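Local coordinates for protein Syntaxin1 (Monosiga brevicollis, PDB 2XHE) that probably acts as a SNAP receptor (SNARE) of the syntaxin family, binding partner SNARE proteins in membrane fusion, at residues K113-A118 with T131-R136. Residues are numbered along the deposited sequence; the frame is centred on the assembly and turned at random.
Sequences KENKRA and TDLRIR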
# COMPACT_ATOMS: atom_id res chain seq x y z
N LYS B 113 -22.05 -15.27 -16.40
CA LYS B 113 -22.66 -15.40 -17.72
C LYS B 113 -23.27 -14.08 -18.18
O LYS B 113 -23.08 -13.67 -19.32
CB LYS B 113 -23.72 -16.51 -17.72
CG LYS B 113 -23.16 -17.92 -17.52
CD LYS B 113 -24.25 -18.98 -17.50
CE LYS B 113 -23.67 -20.38 -17.28
NZ LYS B 113 -24.72 -21.43 -17.15
N GLU B 114 -23.99 -13.41 -17.29
CA GLU B 114 -24.58 -12.11 -17.61
C GLU B 114 -23.52 -11.12 -18.10
O GLU B 114 -23.73 -10.42 -19.09
CB GLU B 114 -25.34 -11.53 -16.40
CG GLU B 114 -26.86 -11.64 -16.48
CD GLU B 114 -27.55 -11.11 -15.23
OE1 GLU B 114 -26.89 -11.04 -14.17
OE2 GLU B 114 -28.75 -10.77 -15.30
N ASN B 115 -22.39 -11.08 -17.40
CA ASN B 115 -21.28 -10.18 -17.74
C ASN B 115 -20.58 -10.61 -19.03
O ASN B 115 -20.38 -9.81 -19.95
CB ASN B 115 -20.26 -10.08 -16.59
CG ASN B 115 -20.82 -9.37 -15.36
OD1 ASN B 115 -21.99 -8.97 -15.32
ND2 ASN B 115 -19.98 -9.21 -14.34
N LYS B 116 -20.21 -11.88 -19.09
CA LYS B 116 -19.54 -12.45 -20.25
C LYS B 116 -20.34 -12.18 -21.52
O LYS B 116 -19.78 -11.76 -22.53
CB LYS B 116 -19.36 -13.96 -20.04
CG LYS B 116 -18.27 -14.58 -20.90
CD LYS B 116 -17.69 -15.83 -20.24
CE LYS B 116 -16.48 -16.34 -21.04
NZ LYS B 116 -15.73 -17.42 -20.34
N ARG B 117 -21.65 -12.40 -21.46
CA ARG B 117 -22.53 -12.15 -22.60
C ARG B 117 -22.89 -10.67 -22.70
O ARG B 117 -24.00 -10.33 -23.14
CB ARG B 117 -23.82 -12.97 -22.47
CG ARG B 117 -23.66 -14.47 -22.68
CD ARG B 117 -25.03 -15.13 -22.86
NE ARG B 117 -25.68 -14.72 -24.11
CZ ARG B 117 -26.95 -14.97 -24.43
NH1 ARG B 117 -27.73 -15.64 -23.59
NH2 ARG B 117 -27.44 -14.56 -25.59
N ALA B 118 -21.98 -9.80 -22.29
CA ALA B 118 -22.22 -8.36 -22.32
C ALA B 118 -20.94 -7.58 -22.59
O ALA B 118 -20.98 -6.35 -22.75
CB ALA B 118 -22.86 -7.90 -21.02
N THR B 131 -20.54 2.17 -17.42
CA THR B 131 -20.80 2.18 -15.99
C THR B 131 -21.59 0.94 -15.54
O THR B 131 -21.33 0.38 -14.48
CB THR B 131 -21.47 3.51 -15.55
OG1 THR B 131 -20.80 4.61 -16.19
CG2 THR B 131 -21.39 3.69 -14.04
N ASP B 132 -22.53 0.49 -16.37
CA ASP B 132 -23.28 -0.73 -16.11
C ASP B 132 -22.33 -1.91 -15.90
O ASP B 132 -22.33 -2.54 -14.84
CB ASP B 132 -24.23 -1.06 -17.27
CG ASP B 132 -25.08 0.13 -17.70
OD1 ASP B 132 -24.57 0.99 -18.46
OD2 ASP B 132 -26.25 0.20 -17.28
N LEU B 133 -21.53 -2.20 -16.92
CA LEU B 133 -20.63 -3.35 -16.90
C LEU B 133 -19.49 -3.19 -15.89
O LEU B 133 -19.06 -4.17 -15.27
CB LEU B 133 -20.10 -3.64 -18.31
CG LEU B 133 -19.11 -4.79 -18.47
CD1 LEU B 133 -19.67 -6.08 -17.91
CD2 LEU B 133 -18.74 -4.98 -19.92
N ARG B 134 -19.01 -1.97 -15.71
CA ARG B 134 -17.99 -1.69 -14.70
C ARG B 134 -18.48 -2.07 -13.30
O ARG B 134 -17.79 -2.78 -12.56
CB ARG B 134 -17.57 -0.22 -14.74
CG ARG B 134 -16.69 0.15 -15.93
CD ARG B 134 -16.43 1.65 -15.96
NE ARG B 134 -15.93 2.12 -14.67
CZ ARG B 134 -16.18 3.32 -14.16
NH1 ARG B 134 -16.93 4.18 -14.83
NH2 ARG B 134 -15.68 3.65 -12.97
N ILE B 135 -19.67 -1.58 -12.94
CA ILE B 135 -20.32 -1.89 -11.67
C ILE B 135 -20.53 -3.38 -11.50
O ILE B 135 -20.20 -3.95 -10.46
CB ILE B 135 -21.67 -1.16 -11.53
CG1 ILE B 135 -21.45 0.32 -11.23
CG2 ILE B 135 -22.53 -1.79 -10.44
CD1 ILE B 135 -22.63 1.19 -11.56
N ARG B 136 -21.08 -4.02 -12.52
CA ARG B 136 -21.30 -5.46 -12.47
C ARG B 136 -20.00 -6.21 -12.17
O ARG B 136 -19.97 -7.13 -11.36
CB ARG B 136 -21.89 -5.95 -13.80
CG ARG B 136 -23.26 -5.38 -14.13
CD ARG B 136 -23.73 -5.84 -15.51
NE ARG B 136 -25.15 -6.15 -15.49
CZ ARG B 136 -25.65 -7.34 -15.17
NH1 ARG B 136 -24.83 -8.34 -14.86
NH2 ARG B 136 -26.97 -7.53 -15.16
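In the N-terminal helical bundle of this syntaxin, the last turn of helix 80-116 meets the first turns of helix 131-171, beside the connection that joins the two helices. R136 has the largest share of the contact. Its CG lies anti to its own carbonyl carbon, and a bend at chi3 (140°) brings the guanidinium across to the facing helix end. There NH1 donates to the amide oxygen of N115, with R136 NH1 and N115 OD1 2.9 Å apart. The donor sits nearly on the extended C=O axis (170° at OD1), and the oxygen stays close to the guanidinium plane although the amide itself is turned steeply against it. N115 OD1 also rests against the start of the arginine chain, 3.4 Å from R136 CB. The same NH1 reaches E114 OE1 at 3.5 Å, a weak hydrogen bond within a salt bridge; this carboxylate oxygen meets the guanidinium at its edge, with the two flat groups almost perpendicular (89°). Helices 80-116 and 131-171 are the antiparallel second and third helices of the Habc-type three-helix bundle; Q137 and H140 of the third touch N115, and F46 of the first, helix 44-72, which runs parallel to the third, touches R136. An alanine at R136 would remove the guanidinium and would probably cost the contact both the amide bond and the charge pairing with E114, loosening the hold between the two helix ends. Nearer the connection L133 supplies an apolar side chain: it points toward the opposite segment and sends CD1 to within 4.3 Å of N115 CB, whereas L133 CD2 lies 3.9 Å from the carbonyl oxygen of A118, just past the helix end. Beyond this interface, D132 and R134 form salt bridges with the chain of another protein.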